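Uncharacterized conserved protein YjbQ/UPF0047 family, ortholog yugU B.subtilis (Clostridium acetobutylicum, PDB 1VMH) is of unknown function, a member of the UPF0047 (YjbQ) family whose chains, of the YjbQ-like fold, come together as three copies with a sodium ion bound. Local coordinates at residues A[110-113]-A[118-121]; A[27-32]-A[70-75]; A[87-90]-A[95-98]. One frame throughout, in Å; residues are numbered along the deposited sequence.

Contact 1. Residues A[110-113]-A[118-121]; sequences QIII and LKLG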
ATOM      1  N   GLN A 110       8.438  -0.559  -2.320  1.00 14.26           N
ATOM      2  CA  GLN A 110       9.588  -0.084  -3.085  1.00 14.41           C
ATOM      3  C   GLN A 110      10.417   0.874  -2.257  1.00 14.11           C
ATOM      4  O   GLN A 110       9.905   1.564  -1.359  1.00 15.65           O
ATOM      5  CB  GLN A 110       9.221   0.431  -4.466  1.00 18.62           C
ATOM      6  CG  GLN A 110       8.371   1.624  -4.514  1.00 20.09           C
ATOM      7  CD  GLN A 110       8.124   2.068  -5.967  1.00 19.16           C
ATOM      8  OE1 GLN A 110       8.857   1.684  -6.940  1.00 22.75           O
ATOM      9  NE2 GLN A 110       7.078   2.824  -6.125  1.00 21.71           N
ATOM     10  N   ILE A 111      11.729   0.843  -2.516  1.00 13.50           N
ATOM     11  CA  ILE A 111      12.699   1.586  -1.742  1.00 13.57           C
ATOM     12  C   ILE A 111      13.643   2.273  -2.734  1.00 12.89           C
ATOM     13  O   ILE A 111      14.085   1.684  -3.721  1.00 12.80           O
ATOM     14  CB  ILE A 111      13.483   0.641  -0.804  1.00 12.85           C
ATOM     15  CG1 ILE A 111      12.527  -0.217   0.043  1.00 16.35           C
ATOM     16  CG2 ILE A 111      14.456   1.429   0.090  1.00 14.48           C
ATOM     17  CD1 ILE A 111      12.164  -1.548  -0.582  1.00 18.74           C
ATOM     18  N   ILE A 112      13.977   3.516  -2.449  1.00 12.89           N
ATOM     19  CA  ILE A 112      14.898   4.267  -3.260  1.00 14.22           C
ATOM     20  C   ILE A 112      16.292   3.723  -3.038  1.00 13.12           C
ATOM     21  O   ILE A 112      16.682   3.379  -1.891  1.00 12.83           O
ATOM     22  CB  ILE A 112      14.849   5.733  -2.882  1.00 13.76           C
ATOM     23  CG1 ILE A 112      13.475   6.323  -3.249  1.00 15.27           C
ATOM     24  CG2 ILE A 112      15.947   6.533  -3.601  1.00 15.30           C
ATOM     25  CD1 ILE A 112      13.098   7.626  -2.448  1.00 15.68           C
ATOM     26  N   ILE A 113      17.047   3.634  -4.125  1.00 13.84           N
ATOM     27  CA  ILE A 113      18.461   3.325  -4.086  1.00 13.53           C
ATOM     28  C   ILE A 113      19.213   4.614  -4.397  1.00 14.60           C
ATOM     29  O   ILE A 113      18.955   5.247  -5.432  1.00 14.76           O
ATOM     30  CB  ILE A 113      18.838   2.239  -5.110  1.00 14.75           C
ATOM     31  CG1 ILE A 113      18.068   0.944  -4.842  1.00 13.36           C
ATOM     32  CG2 ILE A 113      20.330   1.976  -5.084  1.00 14.12           C
ATOM     33  CD1 ILE A 113      18.078  -0.005  -6.037  1.00 13.88           C
ATOM     34  N   LEU A 118      20.253   1.257  -0.087  1.00 14.65           N
ATOM     35  CA  LEU A 118      18.807   1.444   0.158  1.00 13.79           C
ATOM     36  C   LEU A 118      18.613   2.645   1.053  1.00 14.77           C
ATOM     37  O   LEU A 118      19.188   2.719   2.139  1.00 14.92           O
ATOM     38  CB  LEU A 118      18.221   0.211   0.840  1.00 13.91           C
ATOM     39  CG  LEU A 118      18.235  -1.067   0.005  1.00 14.26           C
ATOM     40  CD1 LEU A 118      17.946  -2.273   0.913  1.00 15.01           C
ATOM     41  CD2 LEU A 118      17.193  -0.949  -1.118  1.00 17.47           C
ATOM     42  N   LYS A 119      17.797   3.592   0.596  1.00 15.30           N
ATOM     43  CA  LYS A 119      17.576   4.830   1.332  1.00 14.29           C
ATOM     44  C   LYS A 119      16.468   4.645   2.357  1.00 14.58           C
ATOM     45  O   LYS A 119      15.301   5.023   2.157  1.00 16.03           O
ATOM     46  CB  LYS A 119      17.207   5.949   0.396  1.00 14.71           C
ATOM     47  CG  LYS A 119      17.532   7.340   0.954  1.00 16.36           C
ATOM     48  CD  LYS A 119      17.102   8.408  -0.062  1.00 16.92           C
ATOM     49  CE  LYS A 119      17.147   9.811   0.536  1.00 19.43           C
ATOM     50  NZ  LYS A 119      18.487  10.096   1.109  1.00 18.33           N
ATOM     51  N   LEU A 120      16.831   4.057   3.474  1.00 14.22           N
ATOM     52  CA  LEU A 120      15.900   3.727   4.548  1.00 14.85           C
ATOM     53  C   LEU A 120      16.169   4.631   5.740  1.00 15.54           C
ATOM     54  O   LEU A 120      17.311   5.074   5.950  1.00 16.32           O
ATOM     55  CB  LEU A 120      16.058   2.253   4.979  1.00 13.39           C
ATOM     56  CG  LEU A 120      15.599   1.245   3.913  1.00 14.89           C
ATOM     57  CD1 LEU A 120      16.203  -0.118   4.098  1.00 16.07           C
ATOM     58  CD2 LEU A 120      14.076   1.147   3.917  1.00 16.79           C
ATOM     59  N   GLY A 121      15.122   4.855   6.530  1.00 13.61           N
ATOM     60  CA  GLY A 121      15.246   5.647   7.736  1.00 14.41           C
ATOM     61  C   GLY A 121      15.821   4.865   8.906  1.00 15.42           C
ATOM     62  O   GLY A 121      16.212   3.713   8.772  1.00 16.07           O
TER
HETATM   63  O   HOH W   1      13.508   4.954   0.036  1.00 15.16           O
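Ile112 and Lys119 meet through one direct backbone hydrogen bond: Lys119 N donates to Ile112 O at 2.7 Å, and the N-H...O angle of 171° makes it nearly straight. The donor lies 21° off the carbonyl plane. The same oxygen also receives a CA-H...O contact from Leu118 CA at 3.5 Å. A water closes a second link, accepting from Ile112 N at 2.9 Å and donating to Lys119 O at 2.8 Å, so both polar backbone atoms of Ile112 are tied to Lys119. Ile113 and Leu118 form an antiparallel non-hydrogen-bonded pair, after which Lys119 is the centre of an inverse gamma turn and the chain departs from the sheet, which is consistent with water taking the place of a further direct bond.

The apolar contacts fall into two groups. CG2 of Ile111, anti to the backbone N, reaches between two leucines, touching Leu118 CD2 at 3.8 Å and Leu120 CD2 at 3.9 Å; the side chains meet at a slant. Ile113 CG1 adds a longer approach to Leu118 CD2. Ile112 and Lys119 instead run alongside each other in the same direction, with their CB atoms 4.0 Å apart. The lysine chain bends at its last torsion (chi4 54°), and its NZ pairs with Glu114.

Lys119 makes a cation-pi contact with Phe140 of the second subunit, placing this region at a subunit interface. Together these contacts join strand 108-114 to strand 117-118, outermost in this chain's five-stranded antiparallel sheet, and to the loop that follows it. Strand 48-53 bonds to the other side of 108-114, while helix 33-43 packs on Leu118 and Ile113 through Val40.

Contact 2. Residues A[27-32]-A[70-75]; sequences DQFIDI and DVTRDI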
ATOM      1  N   ASP A  27       1.428 -16.596  11.799  1.00 15.93           N
ATOM      2  CA  ASP A  27       1.790 -15.236  11.403  1.00 17.49           C
ATOM      3  C   ASP A  27       3.207 -14.891  11.832  1.00 15.31           C
ATOM      4  O   ASP A  27       3.674 -15.326  12.891  1.00 16.87           O
ATOM      5  CB  ASP A  27       0.751 -14.181  11.814  1.00 18.77           C
ATOM      6  CG  ASP A  27       0.506 -14.101  13.294  1.00 22.31           C
ATOM      7  OD1 ASP A  27       1.157 -14.815  14.088  1.00 24.51           O
ATOM      8  OD2 ASP A  27      -0.373 -13.294  13.686  1.00 22.44           O
ATOM      9  N   GLN A  28       3.894 -14.103  10.999  1.00 15.07           N
ATOM     10  CA  GLN A  28       5.304 -13.858  11.215  1.00 15.36           C
ATOM     11  C   GLN A  28       5.789 -12.685  10.374  1.00 15.13           C
ATOM     12  O   GLN A  28       5.371 -12.553   9.225  1.00 15.79           O
ATOM     13  CB  GLN A  28       6.092 -15.113  10.816  1.00 16.81           C
ATOM     14  CG  GLN A  28       7.546 -15.148  11.244  1.00 17.25           C
ATOM     15  CD  GLN A  28       8.259 -16.390  10.814  1.00 17.66           C
ATOM     16  OE1 GLN A  28       7.650 -17.299  10.296  1.00 20.13           O
ATOM     17  NE2 GLN A  28       9.571 -16.443  11.036  1.00 22.46           N
ATOM     18  N   PHE A  29       6.630 -11.834  10.947  1.00 14.60           N
ATOM     19  CA  PHE A  29       7.345 -10.804  10.195  1.00 15.22           C
ATOM     20  C   PHE A  29       8.765 -11.331  10.006  1.00 15.10           C
ATOM     21  O   PHE A  29       9.451 -11.666  10.993  1.00 17.59           O
ATOM     22  CB  PHE A  29       7.427  -9.470  10.931  1.00 16.56           C
ATOM     23  CG  PHE A  29       6.282  -8.540  10.683  1.00 18.69           C
ATOM     24  CD1 PHE A  29       4.968  -8.994  10.573  1.00 22.32           C
ATOM     25  CD2 PHE A  29       6.523  -7.168  10.583  1.00 16.61           C
ATOM     26  CE1 PHE A  29       3.915  -8.068  10.337  1.00 22.22           C
ATOM     27  CE2 PHE A  29       5.496  -6.282  10.403  1.00 18.98           C
ATOM     28  CZ  PHE A  29       4.212  -6.714  10.276  1.00 21.44           C
ATOM     29  N   ILE A  30       9.223 -11.396   8.779  1.00 14.39           N
ATOM     30  CA  ILE A  30      10.588 -11.829   8.454  1.00 14.34           C
ATOM     31  C   ILE A  30      11.331 -10.639   7.820  1.00 13.21           C
ATOM     32  O   ILE A  30      10.899 -10.081   6.798  1.00 13.01           O
ATOM     33  CB  ILE A  30      10.594 -13.041   7.493  1.00 13.92           C
ATOM     34  CG1 ILE A  30       9.857 -14.228   8.150  1.00 16.68           C
ATOM     35  CG2 ILE A  30      12.035 -13.390   7.140  1.00 16.16           C
ATOM     36  CD1 ILE A  30       8.408 -14.346   7.770  1.00 30.33           C
ATOM     37  N   ASP A  31      12.450 -10.232   8.432  1.00 13.42           N
ATOM     38  CA  ASP A  31      13.215  -9.083   7.957  1.00 12.71           C
ATOM     39  C   ASP A  31      14.060  -9.504   6.761  1.00 13.78           C
ATOM     40  O   ASP A  31      15.017 -10.261   6.910  1.00 14.38           O
ATOM     41  CB  ASP A  31      14.133  -8.575   9.072  1.00 14.49           C
ATOM     42  CG  ASP A  31      14.841  -7.293   8.705  1.00 18.51           C
ATOM     43  OD1 ASP A  31      15.019  -7.002   7.520  1.00 16.87           O
ATOM     44  OD2 ASP A  31      15.303  -6.598   9.632  1.00 18.89           O
ATOM     45  N   ILE A  32      13.670  -9.036   5.582  1.00 12.80           N
ATOM     46  CA  ILE A  32      14.329  -9.370   4.335  1.00 12.77           C
ATOM     47  C   ILE A  32      15.177  -8.240   3.788  1.00 12.51           C
ATOM     48  O   ILE A  32      15.620  -8.272   2.630  1.00 13.13           O
ATOM     49  CB  ILE A  32      13.322  -9.857   3.267  1.00 13.62           C
ATOM     50  CG1 ILE A  32      12.213  -8.822   2.996  1.00 11.74           C
ATOM     51  CG2 ILE A  32      12.706 -11.160   3.759  1.00 14.02           C
ATOM     52  CD1 ILE A  32      11.355  -9.130   1.773  1.00 14.06           C
ATOM     53  N   ASP A  70       8.970  -6.131  20.048  1.00 15.66           N
ATOM     54  CA  ASP A  70       7.664  -5.815  20.632  1.00 15.32           C
ATOM     55  C   ASP A  70       6.762  -5.097  19.606  1.00 15.13           C
ATOM     56  O   ASP A  70       5.556  -5.261  19.630  1.00 14.90           O
ATOM     57  CB  ASP A  70       7.792  -4.936  21.878  1.00 14.75           C
ATOM     58  CG  ASP A  70       8.310  -5.688  23.132  1.00 15.75           C
ATOM     59  OD1 ASP A  70       8.137  -6.917  23.276  1.00 17.74           O
ATOM     60  OD2 ASP A  70       8.863  -5.021  24.015  1.00 17.54           O
ATOM     61  N   VAL A  71       7.348  -4.308  18.701  1.00 16.56           N
ATOM     62  CA  VAL A  71       6.564  -3.612  17.684  1.00 14.60           C
ATOM     63  C   VAL A  71       5.985  -4.609  16.715  1.00 16.14           C
ATOM     64  O   VAL A  71       4.810  -4.517  16.385  1.00 15.63           O
ATOM     65  CB  VAL A  71       7.376  -2.557  16.942  1.00 16.51           C
ATOM     66  CG1 VAL A  71       6.589  -2.003  15.719  1.00 15.25           C
ATOM     67  CG2 VAL A  71       7.737  -1.441  17.890  1.00 17.63           C
ATOM     68  N   THR A  72       6.762  -5.583  16.257  1.00 15.67           N
ATOM     69  CA  THR A  72       6.227  -6.522  15.286  1.00 17.39           C
ATOM     70  C   THR A  72       5.186  -7.418  15.962  1.00 15.80           C
ATOM     71  O   THR A  72       4.143  -7.705  15.369  1.00 16.73           O
ATOM     72  CB  THR A  72       7.326  -7.364  14.591  1.00 22.44           C
ATOM     73  OG1 THR A  72       8.072  -8.068  15.582  1.00 30.78           O
ATOM     74  CG2 THR A  72       8.254  -6.477  13.791  1.00 26.06           C
ATOM     75  N   ARG A  73       5.412  -7.765  17.234  1.00 15.30           N
ATOM     76  CA  ARG A  73       4.402  -8.482  17.978  1.00 13.97           C
ATOM     77  C   ARG A  73       3.100  -7.680  18.121  1.00 15.01           C
ATOM     78  O   ARG A  73       2.005  -8.188  17.873  1.00 14.27           O
ATOM     79  CB  ARG A  73       4.928  -8.910  19.349  1.00 16.12           C
ATOM     80  CG  ARG A  73       3.871  -9.499  20.277  1.00 14.15           C
ATOM     81  CD  ARG A  73       3.243  -8.442  21.187  1.00 14.45           C
ATOM     82  NE  ARG A  73       2.242  -9.048  22.090  1.00 16.35           N
ATOM     83  CZ  ARG A  73       1.150  -8.444  22.544  1.00 13.59           C
ATOM     84  NH1 ARG A  73       0.857  -7.193  22.221  1.00 14.78           N
ATOM     85  NH2 ARG A  73       0.330  -9.104  23.353  1.00 18.27           N
ATOM     86  N   ASP A  74       3.226  -6.401  18.475  1.00 13.99           N
ATOM     87  CA  ASP A  74       2.053  -5.539  18.583  1.00 13.41           C
ATOM     88  C   ASP A  74       1.265  -5.451  17.285  1.00 14.84           C
ATOM     89  O   ASP A  74       0.042  -5.453  17.295  1.00 14.66           O
ATOM     90  CB  ASP A  74       2.465  -4.142  19.064  1.00 14.45           C
ATOM     91  CG  ASP A  74       2.855  -4.119  20.543  1.00 17.14           C
ATOM     92  OD1 ASP A  74       2.642  -5.144  21.258  1.00 13.81           O
ATOM     93  OD2 ASP A  74       3.369  -3.070  20.989  1.00 13.89           O
ATOM     94  N   ILE A  75       1.955  -5.385  16.160  1.00 14.37           N
ATOM     95  CA  ILE A  75       1.260  -5.303  14.880  1.00 13.41           C
ATOM     96  C   ILE A  75       0.510  -6.596  14.582  1.00 14.63           C
ATOM     97  O   ILE A  75      -0.671  -6.576  14.268  1.00 14.33           O
ATOM     98  CB  ILE A  75       2.228  -5.000  13.726  1.00 14.44           C
ATOM     99  CG1 ILE A  75       2.866  -3.610  13.901  1.00 14.65           C
ATOM    100  CG2 ILE A  75       1.506  -5.024  12.369  1.00 16.17           C
ATOM    101  CD1 ILE A  75       4.017  -3.299  12.946  1.00 17.45           C
TER
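Phe29 turns its ring to the helix with CG anti to the carbonyl carbon (chi1 -89°), while Thr72, at chi1 58°, places OG1 between its backbone N and carbonyl carbon and so leaves CG2 as the branch directed at the ring. The closest approach is Phe29 CD2 to Thr72 CG2, 3.7 Å. Three residues further along the helix, Ile75 supplies the second methyl: its CG2 lies 3.8 Å from Phe29 CZ. Its CD1 is 4.2 Å from Phe29 CE2, so both branches of the isoleucine touch the far end of the ring. The two side chains differ in approach, Thr72 meeting Phe29 at a slant and Ile75 at about a right angle.

Thr72 and Ile75, three apart, lie on the same flank of the helix, and one strand aromatic packs against both. This joins strand 28-31, an outermost strand of the three-stranded antiparallel sheet within this chain, to helix 69-82, with the closest CA atoms, those of Phe29 and Thr72, 6.7 Å apart. Tyr127 on the adjacent strand 124-130 meets the Phe29 ring with planes at about 55° and also touches Thr72, and Leu76 extends the helical side of the contact.

The polar end of Thr72 is occupied within its own helix, since OG1 bonds to Pro69 O. On the helix side turned from the strand, Arg73 NH1 and Asp74 OD1 form a salt bridge of 2.9 Å. Arg73 also pairs with Asp88 of the second subunit, and Asp74 accepts hydrogen bonds from Lys90 N and His91 N of that subunit.

Contact 3. Residues A[87-90]-A[95-98]; sequences GDYK and NSHA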
ATOM      1  N   GLY A  87     -14.593 -16.054  12.309  1.00 18.58           N
ATOM      2  CA  GLY A  87     -15.543 -14.957  12.160  1.00 18.35           C
ATOM      3  C   GLY A  87     -16.490 -15.171  10.999  1.00 18.69           C
ATOM      4  O   GLY A  87     -16.800 -16.316  10.626  1.00 17.72           O
ATOM      5  N   ASP A  88     -16.946 -14.055  10.429  1.00 17.66           N
ATOM      6  CA  ASP A  88     -17.913 -14.033   9.365  1.00 16.72           C
ATOM      7  C   ASP A  88     -17.179 -14.236   8.065  1.00 16.62           C
ATOM      8  O   ASP A  88     -16.908 -13.281   7.320  1.00 17.42           O
ATOM      9  CB  ASP A  88     -18.646 -12.684   9.359  1.00 19.00           C
ATOM     10  CG  ASP A  88     -19.759 -12.621   8.340  1.00 24.61           C
ATOM     11  OD1 ASP A  88     -19.972 -13.615   7.611  1.00 24.40           O
ATOM     12  OD2 ASP A  88     -20.422 -11.561   8.261  1.00 30.62           O
ATOM     13  N   TYR A  89     -16.805 -15.484   7.833  1.00 15.15           N
ATOM     14  CA  TYR A  89     -16.014 -15.884   6.676  1.00 15.33           C
ATOM     15  C   TYR A  89     -16.648 -17.089   6.000  1.00 15.72           C
ATOM     16  O   TYR A  89     -16.824 -18.122   6.633  1.00 17.69           O
ATOM     17  CB  TYR A  89     -14.588 -16.248   7.073  1.00 15.81           C
ATOM     18  CG  TYR A  89     -13.819 -15.236   7.882  1.00 13.96           C
ATOM     19  CD1 TYR A  89     -13.475 -14.024   7.347  1.00 15.50           C
ATOM     20  CD2 TYR A  89     -13.388 -15.526   9.168  1.00 17.70           C
ATOM     21  CE1 TYR A  89     -12.720 -13.101   8.065  1.00 15.28           C
ATOM     22  CE2 TYR A  89     -12.668 -14.627   9.902  1.00 18.00           C
ATOM     23  CZ  TYR A  89     -12.314 -13.399   9.339  1.00 15.01           C
ATOM     24  OH  TYR A  89     -11.592 -12.452  10.044  1.00 17.69           O
ATOM     25  N   LYS A  90     -16.949 -16.962   4.719  1.00 14.71           N
ATOM     26  CA  LYS A  90     -17.455 -18.057   3.904  1.00 16.46           C
ATOM     27  C   LYS A  90     -16.371 -18.970   3.360  1.00 16.25           C
ATOM     28  O   LYS A  90     -16.645 -20.138   3.087  1.00 18.64           O
ATOM     29  CB  LYS A  90     -18.250 -17.503   2.722  0.65 17.63           C
ATOM     30  CG  LYS A  90     -19.544 -16.834   3.109  0.65 21.73           C
ATOM     31  CD  LYS A  90     -20.375 -16.541   1.884  0.65 27.62           C
ATOM     32  N   ASN A  95      -8.831 -19.300   5.726  1.00 16.12           N
ATOM     33  CA  ASN A  95      -7.731 -18.321   5.809  1.00 16.69           C
ATOM     34  C   ASN A  95      -8.059 -16.955   5.250  1.00 17.16           C
ATOM     35  O   ASN A  95      -7.153 -16.159   4.946  1.00 16.06           O
ATOM     36  CB  ASN A  95      -6.454 -18.906   5.189  1.00 19.60           C
ATOM     37  CG  ASN A  95      -6.639 -19.290   3.763  1.00 23.49           C
ATOM     38  OD1 ASN A  95      -7.705 -19.057   3.196  1.00 18.48           O
ATOM     39  ND2 ASN A  95      -5.612 -19.894   3.155  1.00 29.42           N
ATOM     40  N   SER A  96      -9.345 -16.612   5.214  1.00 15.19           N
ATOM     41  CA  SER A  96      -9.704 -15.277   4.777  1.00 13.63           C
ATOM     42  C   SER A  96      -9.048 -14.178   5.633  1.00 15.44           C
ATOM     43  O   SER A  96      -8.737 -13.087   5.131  1.00 15.65           O
ATOM     44  CB  SER A  96     -11.221 -15.075   4.728  1.00 19.66           C
ATOM     45  OG  SER A  96     -11.743 -15.669   3.560  1.00 23.07           O
ATOM     46  N   HIS A  97      -8.889 -14.425   6.928  1.00 15.03           N
ATOM     47  CA  HIS A  97      -8.196 -13.431   7.784  1.00 15.24           C
ATOM     48  C   HIS A  97      -6.851 -13.052   7.174  1.00 13.53           C
ATOM     49  O   HIS A  97      -6.425 -11.878   7.174  1.00 15.34           O
ATOM     50  CB  HIS A  97      -8.002 -13.979   9.198  1.00 15.71           C
ATOM     51  CG  HIS A  97      -7.111 -15.177   9.274  1.00 16.65           C
ATOM     52  ND1 HIS A  97      -7.526 -16.424   8.866  1.00 25.80           N
ATOM     53  CD2 HIS A  97      -5.835 -15.328   9.702  1.00 23.60           C
ATOM     54  CE1 HIS A  97      -6.544 -17.292   9.034  1.00 24.48           C
ATOM     55  NE2 HIS A  97      -5.509 -16.656   9.545  1.00 21.89           N
ATOM     56  N   ALA A  98      -6.165 -14.050   6.658  1.00 12.77           N
ATOM     57  CA  ALA A  98      -4.839 -13.864   6.047  1.00 13.33           C
ATOM     58  C   ALA A  98      -4.952 -13.084   4.741  1.00 13.90           C
ATOM     59  O   ALA A  98      -4.112 -12.225   4.456  1.00 13.67           O
ATOM     60  CB  ALA A  98      -4.174 -15.175   5.808  1.00 13.04           C
TER
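The ring of Tyr89 sets one face against a backbone amide nitrogen at the start of a helix: His97 N stands 4.2 Å above the ring plane, displaced toward the rim. The closest approach is carbon to carbon, Ser96 CB lying 3.6 Å from Tyr89 CD1 and 4.1 Å from Tyr89 CG. At the other end of the ring, Tyr89 OH passes His97 CB at 4.0 Å, a loose approach. These approaches show a tyrosine laid along the first turn of the helix, touching Ser96 near its root and His97 near its hydroxyl.

His97 contributes its CB and backbone while its imidazole leads elsewhere. With CG between the backbone N and the carbonyl carbon (chi1 64°), the side chain crosses that of Tyr89 at about a right angle and carries its ring away from the tyrosine. Ala98 CB lies 4.2 Å above one face of that imidazole. Ser96 meets the ring through CB, while its OG is hydrogen-bonded to Asp74 of the third subunit. The phenol oxygen has its own partner, Pro84 O, which fixes the far end of the tyrosine to the loop before it.

Asp88, the centre of an inverse gamma turn, is paired through its carboxylate with Lys81 of the third subunit. In the contact the loop that follows helix 69-82 lies against the N-terminal turn of helix 96-105, and helix 69-82 of that neighbouring subunit lies against the loop.

How the contacts relate
Along the chain the order is contact 2, contact 3, contact 1, each closing before the next opens. Contacts 1 and 3 lie on opposite sides of the chain's centre, their centres 34 Å apart, with contact 2 about 20 Å from the centre of contact 1 and 21 Å from that of contact 3. None touches another. Contact 1 belongs to the five-stranded sheet and contact 2 to the three-stranded one; helix 69-82 of contact 2 is followed by helix 96-105 of contact 3, and that by strand 108-114 of contact 1. Contacts 2 and 3 are complementary across subunits: Arg73 and Asp74 of one chain pair with Asp88, Lys90, His91 and Ser96 of another, linking the three copies.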